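Local coordinates for protein agglutinin (Rhizoctonia solani, PDB 4G9M) that probably binds carbohydrates, and so probably agglutinates cells, as a lectin of the ricin-type beta-trefoil family that forms a domain-swapped dimer, at residues Q35-K38 / N44-W47; T59-N62 / T67-G70; A100-A103 / F109-D112; I125-N128 / N134-W137. All coordinates share one frame; numbering follows the deposited sequence.

All four contacts belong to one beta-trefoil and come in series along the chain. Interactions 1 and 4 each join strand 32-37 or 122-128 to the following loop that carries a Gln-X-Trp motif; their centres lie about 15 Å apart, and the two strands are neighbours in one sheet. Interactions 2 and 3, with centres about 13 Å apart, bring strands 58-62 and 99-103 against strands 68-71 and 109-113 by nearly the same bonding pattern. Interactions 3 and 4 are the closest together, with centres about 5 Å apart and strand 109-113 paired with 122-128. The recurrence reflects the internal pseudo-threefold symmetry of the fold, by which such lectins can repeat sugar pockets.

Interaction 1 of 4, residues Q35-K38 / N44-W47; sequences QGYK and NQKW
Tyr-37, on strand 32-37, and Gln-45, in the loop that follows, come no nearer than 8.5 Å between their CA atoms, so no backbone pairing joins the two segments and a long side chain has to bridge them. That side chain is Gln-45, fully extended beyond CG (chi2 -179°), which carries its amide across to the main chain of Lys-38. Gln-45 NE2 donates to Lys-38 O at 3.0 Å along a nearly straight N-H...O path of 163°. The acceptor lies close to the plane of the amide, whereas the donor sits well above the plane of the carbonyl. The same nitrogen also lies beside Tyr-37, 3.8 Å from both CD1 and CB of that residue; the two side chains run roughly perpendicular, with ring and amide planes 56° apart. Outside the segments, Gln-45 NE2 also donates to Asp-22 OD2 and Gln-45 OE1 accepts from His-40 N, while Asp-22 OD1 takes a bond from Gln-35 NE2. Both ends of the buried amide are therefore engaged, which fixes its flip. Gln-45 is the glutamine of a Gln-X-Trp motif, and the aspartate it holds probably corresponds to the sugar-binding aspartate of ricin-type lectins; the bonding is consistent with a second-shell glutamine that orients Asp-22 beside the Tyr-37 ring in a probable carbohydrate pocket.

Interaction 2 of 4, residues T59-N62 / T67-G70; sequences TLQN and TYVG
Leu-60 and Val-69 meet in the inner half of a contact that belongs to the beta-trefoil, where strand 58-62 of the four-stranded sheet leads into strand 68-71. Val-69 N donates to Leu-60 O at 2.9 Å, and Asn-62 N to Thr-67 O at 2.8 Å, gripping the single bridge between Gln-61 and Tyr-68 from both ends. Beside these bonds, toward the interior, the packing is close and apolar: Leu-60 CB rests 3.7 Å from Val-69 CG2, and Trp-47 covers the same valine. Asn-62 is tied into the interior as well, its ND2 reaching Asn-44 O.

The outer side is partly exposed to solvent, though Gln-61 and Tyr-68 still touch closely. There Gln-61, with CG anti to its own nitrogen (chi1 -178°), lies stretched over one face of the Tyr-68 ring, its amide stacked at only 9° to the ring plane and CG 4.1 Å from the ring centroid. Gln-61 NE2 makes its hydrogen bond not to the Tyr-68 hydroxyl but to Gly-66 O in the connecting turn. The contact loosens at the Val-69 corner, where a water replaces direct pairing, accepting from Leu-60 N at 3.1 Å and donating to Val-69 O at 2.9 Å.

Interaction 3 of 4, residues A100-A103 / F109-D112; sequences AIEA and FVLD
Phe-109 opens the pairing with strand 99-103 through its main chain: Phe-109 O accepts from Ala-103 N at 2.9 Å, and the CA of Glu-102 approaches the same oxygen at 3.5 Å. Its ring leads off from the partner strand and packs on Asn-77 instead. Val-110 comes next and forms the antiparallel non-hydrogen-bonded pair with Glu-102, their CA atoms 4.3 Å apart. Both side chains rise on the same face of the sheet, where Val-110 CG1 presses against Glu-102 CG at 3.6 Å, so the aliphatic part of the glutamate, extended beyond CG, serves as an apolar surface. The same methyl also faces Ala-100 CB, more distantly; Ala-100 in turn packs on Asn-56 of the second subunit. Leu-111 then closes the direct bonding, its N donating to Ile-101 O at 3.0 Å. The side chain of Leu-111 is directed toward strand 99-103, and its CD2 meets Ile-101 CG2 at 4.0 Å. Trp-137 and Phe-139 lie against the isoleucine in the interior.

With the N-to-C directions of the strands 131° apart, they splay beyond this point, and a water bridges them, accepting from Ile-101 N at 2.9 Å and donating to Leu-111 O at 2.8 Å. Leu-111 O is also held by Trp-137 NE1. Two direct bonds followed by a water bridge, as in 59-62 with 67-70, mark the place where a barrel strand of a beta-trefoil hands over to a strand of the hairpin cap.

Interaction 4 of 4, residues I125-N128 / N134-W137; sequences IYYN and NQKW
Gln-135 and Asn-128 are joined by the one hydrogen bond between the segments, Gln-135 NE2 to Asn-128 O at 2.9 Å. The N-H...O angle is 164°, and the acceptor stays near the amide plane of the glutamine, yet the nitrogen approaches from above the carbonyl plane, 37° out of it. An extended Gln-135 chain is needed for this reach, because the closest backbones, at Tyr-127 and Gln-135, remain 8.5 Å apart from CA to CA.

Van der Waals contact is provided by Tyr-127. Its CD2 lies 3.8 Å from Gln-135 NE2, which meets the ring at its edge, near the ring plane, and CB of the tyrosine is 4.1 Å from the same nitrogen. Ring and amide are steeply turned, 74° apart, so they do not stack.

Further polar links tie the same groups to strand 109-113 and to the loop after Asn-128. Gln-135 NE2 also donates to Asp-112 OD2, and Gln-135 OE1 accepts from Asn-130 N; Asn-128 ND2 bonds to Asn-130 OD1.

With both hydrogens of its NE2 directed to separate acceptors and its oxygen engaged, the buried amide of Gln-135 has its orientation settled. It begins a second Gln-X-Trp sequence, completed by Trp-137, and matches Gln-45 in the bond to the main chain and in the grip on an aspartate. As in other ricin-type lectins, this chemistry probably holds Asp-112 ready beside the Tyr-127 ring for a sugar.

Interaction 1 of 4, residues Q35-K38 / N44-W47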
loop_
_atom_site.group_PDB
_atom_site.type_symbol
_atom_site.label_atom_id
_atom_site.label_comp_id
_atom_site.label_asym_id
_atom_site.label_seq_id
_atom_site.Cartn_x
_atom_site.Cartn_y
_atom_site.Cartn_z
ATOM N N GLN B 35 -0.371 21.491 3.628
ATOM C CA GLN B 35 0.631 21.743 4.661
ATOM C C GLN B 35 0.353 20.880 5.879
ATOM O O GLN B 35 -0.673 20.200 5.948
ATOM C CB GLN B 35 0.574 23.224 5.068
ATOM C CG GLN B 35 -0.689 23.580 5.839
ATOM C CD GLN B 35 -0.963 25.063 5.869
ATOM O OE1 GLN B 35 -0.091 25.878 5.543
ATOM N NE2 GLN B 35 -2.179 25.428 6.258
ATOM N N GLY B 36 1.261 20.909 6.852
ATOM C CA GLY B 36 1.004 20.247 8.120
ATOM C C GLY B 36 0.396 21.228 9.102
ATOM O O GLY B 36 0.766 22.403 9.107
ATOM N N TYR B 37 -0.553 20.771 9.917
ATOM C CA TYR B 37 -1.199 21.657 10.882
ATOM C C TYR B 37 -1.749 20.847 12.064
ATOM O O TYR B 37 -2.102 19.679 11.910
ATOM C CB TYR B 37 -2.325 22.436 10.186
ATOM C CG TYR B 37 -2.698 23.775 10.826
ATOM C CD1 TYR B 37 -3.482 23.827 11.967
ATOM C CD2 TYR B 37 -2.272 24.976 10.270
ATOM C CE1 TYR B 37 -3.833 25.035 12.548
ATOM C CE2 TYR B 37 -2.614 26.198 10.850
ATOM C CZ TYR B 37 -3.396 26.215 11.988
ATOM O OH TYR B 37 -3.762 27.410 12.582
ATOM N N LYS B 38 -1.797 21.446 13.249
ATOM C CA LYS B 38 -2.369 20.764 14.407
ATOM C C LYS B 38 -3.815 20.380 14.119
ATOM O O LYS B 38 -4.573 21.174 13.561
ATOM C CB LYS B 38 -2.301 21.650 15.650
ATOM C CG LYS B 38 -2.879 21.012 16.902
ATOM C CD LYS B 38 -2.742 21.942 18.098
ATOM C CE LYS B 38 -3.493 21.402 19.315
ATOM N NZ LYS B 38 -3.141 22.134 20.571
ATOM N N ASN B 44 -11.346 21.132 6.298
ATOM C CA ASN B 44 -10.155 21.338 5.471
ATOM C C ASN B 44 -9.033 20.365 5.830
ATOM O O ASN B 44 -7.999 20.332 5.168
ATOM C CB ASN B 44 -9.641 22.782 5.565
ATOM C CG ASN B 44 -8.909 23.057 6.857
ATOM O OD1 ASN B 44 -9.456 22.876 7.941
ATOM N ND2 ASN B 44 -7.655 23.483 6.749
ATOM N N GLN B 45 -9.257 19.572 6.881
ATOM C CA GLN B 45 -8.300 18.576 7.333
ATOM C C GLN B 45 -8.850 17.166 7.133
ATOM O O GLN B 45 -8.310 16.204 7.675
ATOM C CB GLN B 45 -7.944 18.799 8.799
ATOM C CG GLN B 45 -7.079 20.033 9.044
ATOM C CD GLN B 45 -6.730 20.210 10.512
ATOM O OE1 GLN B 45 -7.306 19.550 11.385
ATOM N NE2 GLN B 45 -5.793 21.108 10.795
ATOM N N LYS B 46 -9.904 17.054 6.328
ATOM C CA LYS B 46 -10.497 15.758 6.013
ATOM C C LYS B 46 -10.347 15.482 4.532
ATOM O O LYS B 46 -10.541 16.383 3.711
ATOM C CB LYS B 46 -11.984 15.747 6.341
ATOM C CG LYS B 46 -12.327 15.314 7.741
ATOM C CD LYS B 46 -12.054 16.384 8.743
ATOM C CE LYS B 46 -13.174 16.416 9.773
ATOM N NZ LYS B 46 -12.649 16.545 11.158
ATOM N N TRP B 47 -10.063 14.225 4.192
ATOM C CA TRP B 47 -9.730 13.857 2.818
ATOM C C TRP B 47 -10.455 12.593 2.356
ATOM O O TRP B 47 -10.459 11.565 3.053
ATOM C CB TRP B 47 -8.222 13.643 2.693
ATOM C CG TRP B 47 -7.431 14.823 3.137
ATOM C CD1 TRP B 47 -6.990 15.094 4.406
ATOM C CD2 TRP B 47 -7.000 15.905 2.321
ATOM N NE1 TRP B 47 -6.301 16.278 4.422
ATOM C CE2 TRP B 47 -6.288 16.797 3.152
ATOM C CE3 TRP B 47 -7.136 16.207 0.960
ATOM C CZ2 TRP B 47 -5.721 17.966 2.668
ATOM C CZ3 TRP B 47 -6.570 17.375 0.484
ATOM C CH2 TRP B 47 -5.863 18.233 1.335
#

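Interaction 2 of 4, residues T59-N62 / T67-G70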
loop_
_atom_site.group_PDB
_atom_site.type_symbol
_atom_site.label_atom_id
_atom_site.label_comp_id
_atom_site.label_asym_id
_atom_site.label_seq_id
_atom_site.Cartn_x
_atom_site.Cartn_y
_atom_site.Cartn_z
ATOM N N THR B 59 -7.264 8.793 -5.597
ATOM C CA THR B 59 -7.094 10.226 -5.411
ATOM C C THR B 59 -7.492 10.578 -3.991
ATOM O O THR B 59 -8.195 9.801 -3.323
ATOM C CB THR B 59 -7.938 11.051 -6.382
ATOM O OG1 THR B 59 -9.317 10.695 -6.232
ATOM C CG2 THR B 59 -7.517 10.813 -7.825
ATOM N N LEU B 60 -7.043 11.744 -3.533
ATOM C CA LEU B 60 -7.460 12.281 -2.243
ATOM C C LEU B 60 -8.126 13.614 -2.498
ATOM O O LEU B 60 -7.516 14.503 -3.094
ATOM C CB LEU B 60 -6.244 12.456 -1.321
ATOM C CG LEU B 60 -5.628 11.171 -0.773
ATOM C CD1 LEU B 60 -4.389 11.518 0.049
ATOM C CD2 LEU B 60 -6.655 10.410 0.084
ATOM N N GLN B 61 -9.382 13.743 -2.073
ATOM C CA GLN B 61 -10.141 14.975 -2.299
ATOM C C GLN B 61 -10.464 15.691 -0.994
ATOM O O GLN B 61 -10.962 15.075 -0.045
ATOM C CB GLN B 61 -11.431 14.658 -3.062
ATOM C CG GLN B 61 -12.256 15.867 -3.390
ATOM C CD GLN B 61 -13.569 15.499 -4.057
ATOM O OE1 GLN B 61 -14.112 14.413 -3.826
ATOM N NE2 GLN B 61 -14.086 16.397 -4.890
ATOM N N ASN B 62 -10.190 16.989 -0.931
ATOM C CA ASN B 62 -10.480 17.741 0.292
ATOM C C ASN B 62 -11.978 17.889 0.538
ATOM O O ASN B 62 -12.734 18.235 -0.371
ATOM C CB ASN B 62 -9.798 19.113 0.272
ATOM C CG ASN B 62 -9.828 19.793 1.630
ATOM O OD1 ASN B 62 -10.670 20.663 1.890
ATOM N ND2 ASN B 62 -8.908 19.399 2.503
ATOM N N THR B 67 -11.496 20.144 -4.031
ATOM C CA THR B 67 -10.333 19.980 -4.895
ATOM C C THR B 67 -9.464 18.826 -4.415
ATOM O O THR B 67 -9.666 18.288 -3.320
ATOM C CB THR B 67 -9.508 21.266 -5.018
ATOM O OG1 THR B 67 -9.094 21.718 -3.721
ATOM C CG2 THR B 67 -10.321 22.355 -5.696
ATOM N N TYR B 68 -8.494 18.453 -5.237
ATOM C CA TYR B 68 -7.732 17.244 -5.002
ATOM C C TYR B 68 -6.290 17.520 -4.629
ATOM O O TYR B 68 -5.735 18.582 -4.942
ATOM C CB TYR B 68 -7.741 16.387 -6.264
ATOM C CG TYR B 68 -9.104 15.884 -6.659
ATOM C CD1 TYR B 68 -9.972 16.678 -7.398
ATOM C CD2 TYR B 68 -9.545 14.612 -6.261
ATOM C CE1 TYR B 68 -11.231 16.215 -7.764
ATOM C CE2 TYR B 68 -10.812 14.146 -6.622
ATOM C CZ TYR B 68 -11.640 14.947 -7.371
ATOM O OH TYR B 68 -12.893 14.490 -7.730
ATOM N N VAL B 69 -5.667 16.539 -3.989
ATOM C CA VAL B 69 -4.214 16.570 -3.812
ATOM C C VAL B 69 -3.570 16.573 -5.184
ATOM O O VAL B 69 -3.763 15.647 -5.972
ATOM C CB VAL B 69 -3.714 15.353 -3.021
ATOM C CG1 VAL B 69 -2.183 15.179 -3.163
ATOM C CG2 VAL B 69 -4.127 15.497 -1.560
ATOM N N GLY B 70 -2.811 17.625 -5.461
ATOM C CA GLY B 70 -2.198 17.792 -6.760
ATOM C C GLY B 70 -0.830 18.407 -6.617
ATOM O O GLY B 70 -0.172 18.278 -5.574
HETATM O O HOH W 1 -5.006 13.039 -5.507
#

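Interaction 3 of 4, residues A100-A103 / F109-D112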
loop_
_atom_site.group_PDB
_atom_site.type_symbol
_atom_site.label_atom_id
_atom_site.label_comp_id
_atom_site.label_asym_id
_atom_site.label_seq_id
_atom_site.Cartn_x
_atom_site.Cartn_y
_atom_site.Cartn_z
ATOM N N ALA B 100 2.909 5.129 3.187
ATOM C CA ALA B 100 3.474 6.112 2.272
ATOM C C ALA B 100 2.425 6.475 1.236
ATOM O O ALA B 100 1.607 5.634 0.840
ATOM C CB ALA B 100 4.715 5.559 1.586
ATOM N N ILE B 101 2.429 7.735 0.811
ATOM C CA ILE B 101 1.512 8.187 -0.231
ATOM C C ILE B 101 2.326 8.567 -1.451
ATOM O O ILE B 101 2.918 9.648 -1.511
ATOM C CB ILE B 101 0.653 9.371 0.240
ATOM C CG1 ILE B 101 -0.152 8.957 1.477
ATOM C CG2 ILE B 101 -0.273 9.823 -0.882
ATOM C CD1 ILE B 101 -0.810 10.138 2.162
ATOM N N GLU B 102 2.379 7.642 -2.403
ATOM C CA GLU B 102 3.288 7.709 -3.548
ATOM C C GLU B 102 2.594 8.319 -4.750
ATOM O O GLU B 102 1.430 8.032 -4.997
ATOM C CB GLU B 102 3.680 6.284 -3.964
ATOM C CG GLU B 102 5.097 5.859 -3.741
ATOM C CD GLU B 102 5.350 4.442 -4.231
ATOM O OE1 GLU B 102 4.577 3.951 -5.086
ATOM O OE2 GLU B 102 6.314 3.816 -3.760
ATOM N N ALA B 103 3.300 9.134 -5.529
ATOM C CA ALA B 103 2.740 9.564 -6.810
ATOM C C ALA B 103 2.722 8.383 -7.777
ATOM O O ALA B 103 3.780 7.825 -8.104
ATOM C CB ALA B 103 3.572 10.722 -7.388
ATOM N N PHE B 109 8.573 9.407 -5.889
ATOM C CA PHE B 109 8.152 10.552 -5.077
ATOM C C PHE B 109 6.971 10.265 -4.176
ATOM O O PHE B 109 5.978 9.672 -4.608
ATOM C CB PHE B 109 7.866 11.764 -5.960
ATOM C CG PHE B 109 9.085 12.260 -6.679
ATOM C CD1 PHE B 109 9.971 13.127 -6.057
ATOM C CD2 PHE B 109 9.372 11.816 -7.953
ATOM C CE1 PHE B 109 11.116 13.558 -6.710
ATOM C CE2 PHE B 109 10.523 12.241 -8.620
ATOM C CZ PHE B 109 11.392 13.115 -7.987
ATOM N N VAL B 110 7.087 10.721 -2.926
ATOM C CA VAL B 110 6.015 10.607 -1.940
ATOM C C VAL B 110 5.681 11.956 -1.310
ATOM O O VAL B 110 6.489 12.881 -1.360
ATOM C CB VAL B 110 6.365 9.611 -0.809
ATOM C CG1 VAL B 110 6.402 8.165 -1.345
ATOM C CG2 VAL B 110 7.663 9.991 -0.117
ATOM N N LEU B 111 4.495 12.049 -0.704
ATOM C CA LEU B 111 4.105 13.220 0.073
ATOM C C LEU B 111 4.974 13.304 1.315
ATOM O O LEU B 111 5.089 12.341 2.075
ATOM C CB LEU B 111 2.629 13.157 0.479
ATOM C CG LEU B 111 1.636 13.882 -0.439
ATOM C CD1 LEU B 111 1.776 13.425 -1.860
ATOM C CD2 LEU B 111 0.205 13.689 0.050
ATOM N N ASP B 112 5.552 14.474 1.528
ATOM C CA ASP B 112 6.593 14.652 2.539
ATOM C C ASP B 112 6.290 15.890 3.374
ATOM O O ASP B 112 6.140 16.976 2.840
ATOM C CB ASP B 112 7.940 14.791 1.802
ATOM C CG ASP B 112 9.114 15.036 2.723
ATOM O OD1 ASP B 112 9.071 15.958 3.566
ATOM O OD2 ASP B 112 10.130 14.327 2.562
HETATM O O HOH W 2 4.270 9.665 2.046
#

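Interaction 4 of 4, residues I125-N128 / N134-W137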
loop_
_atom_site.group_PDB
_atom_site.type_symbol
_atom_site.label_atom_id
_atom_site.label_comp_id
_atom_site.label_asym_id
_atom_site.label_seq_id
_atom_site.Cartn_x
_atom_site.Cartn_y
_atom_site.Cartn_z
ATOM N N ILE B 125 5.498 18.527 0.547
ATOM C CA ILE B 125 6.174 18.628 -0.742
ATOM C C ILE B 125 6.280 17.230 -1.345
ATOM O O ILE B 125 6.152 16.239 -0.629
ATOM C CB ILE B 125 7.602 19.201 -0.584
ATOM C CG1 ILE B 125 8.401 18.407 0.463
ATOM C CG2 ILE B 125 7.559 20.685 -0.191
ATOM C CD1 ILE B 125 9.902 18.766 0.518
ATOM N N TYR B 126 6.495 17.148 -2.657
ATOM C CA TYR B 126 6.899 15.871 -3.264
ATOM C C TYR B 126 8.368 15.696 -2.974
ATOM O O TYR B 126 9.136 16.663 -3.062
ATOM C CB TYR B 126 6.636 15.845 -4.786
ATOM C CG TYR B 126 5.154 15.827 -5.058
ATOM C CD1 TYR B 126 4.432 14.653 -4.964
ATOM C CD2 TYR B 126 4.466 16.997 -5.332
ATOM C CE1 TYR B 126 3.045 14.643 -5.154
ATOM C CE2 TYR B 126 3.072 16.989 -5.527
ATOM C CZ TYR B 126 2.383 15.822 -5.434
ATOM O OH TYR B 126 1.002 15.815 -5.609
ATOM N N TYR B 127 8.785 14.488 -2.615
ATOM C CA TYR B 127 10.203 14.287 -2.290
ATOM C C TYR B 127 10.553 12.825 -2.448
ATOM O O TYR B 127 9.716 11.955 -2.236
ATOM C CB TYR B 127 10.474 14.712 -0.851
ATOM C CG TYR B 127 11.876 15.195 -0.488
ATOM C CD1 TYR B 127 12.442 16.336 -1.077
ATOM C CD2 TYR B 127 12.591 14.570 0.526
ATOM C CE1 TYR B 127 13.696 16.803 -0.691
ATOM C CE2 TYR B 127 13.849 15.037 0.921
ATOM C CZ TYR B 127 14.398 16.144 0.306
ATOM O OH TYR B 127 15.625 16.607 0.722
ATOM N N ASN B 128 11.801 12.555 -2.803
ATOM C CA ASN B 128 12.267 11.179 -2.975
ATOM C C ASN B 128 11.932 10.338 -1.756
ATOM O O ASN B 128 12.167 10.763 -0.624
ATOM C CB ASN B 128 13.784 11.177 -3.210
ATOM C CG ASN B 128 14.303 9.819 -3.625
ATOM O OD1 ASN B 128 14.155 9.418 -4.776
ATOM N ND2 ASN B 128 14.922 9.106 -2.692
ATOM N N ASN B 134 8.655 11.272 8.410
ATOM C CA ASN B 134 7.882 12.422 7.918
ATOM C C ASN B 134 7.272 12.152 6.542
ATOM O O ASN B 134 6.508 12.967 6.011
ATOM C CB ASN B 134 8.734 13.685 7.878
ATOM C CG ASN B 134 9.906 13.556 6.927
ATOM O OD1 ASN B 134 10.665 12.582 6.986
ATOM N ND2 ASN B 134 10.040 14.517 6.025
ATOM N N GLN B 135 7.603 10.990 5.978
ATOM C CA GLN B 135 7.032 10.568 4.700
ATOM C C GLN B 135 6.058 9.408 4.903
ATOM O O GLN B 135 5.783 8.639 3.976
ATOM C CB GLN B 135 8.142 10.137 3.735
ATOM C CG GLN B 135 9.319 11.091 3.661
ATOM C CD GLN B 135 10.345 10.644 2.648
ATOM O OE1 GLN B 135 10.801 9.492 2.670
ATOM N NE2 GLN B 135 10.700 11.542 1.727
ATOM N N LYS B 136 5.547 9.271 6.126
ATOM C CA LYS B 136 4.580 8.221 6.445
ATOM C C LYS B 136 3.408 8.871 7.137
ATOM O O LYS B 136 3.591 9.809 7.920
ATOM C CB LYS B 136 5.192 7.160 7.356
ATOM C CG LYS B 136 6.329 6.377 6.702
ATOM C CD LYS B 136 7.145 5.636 7.742
ATOM C CE LYS B 136 8.489 5.231 7.148
ATOM N NZ LYS B 136 9.447 4.838 8.218
ATOM N N TRP B 137 2.211 8.361 6.858
ATOM C CA TRP B 137 0.983 8.983 7.338
ATOM C C TRP B 137 0.065 7.944 7.956
ATOM O O TRP B 137 -0.115 6.853 7.406
ATOM C CB TRP B 137 0.264 9.685 6.173
ATOM C CG TRP B 137 1.140 10.740 5.494
ATOM C CD1 TRP B 137 2.075 10.523 4.510
ATOM C CD2 TRP B 137 1.165 12.146 5.765
ATOM N NE1 TRP B 137 2.684 11.714 4.160
ATOM C CE2 TRP B 137 2.136 12.722 4.912
ATOM C CE3 TRP B 137 0.463 12.980 6.649
ATOM C CZ2 TRP B 137 2.413 14.085 4.916
ATOM C CZ3 TRP B 137 0.737 14.328 6.652
ATOM C CH2 TRP B 137 1.700 14.873 5.777
#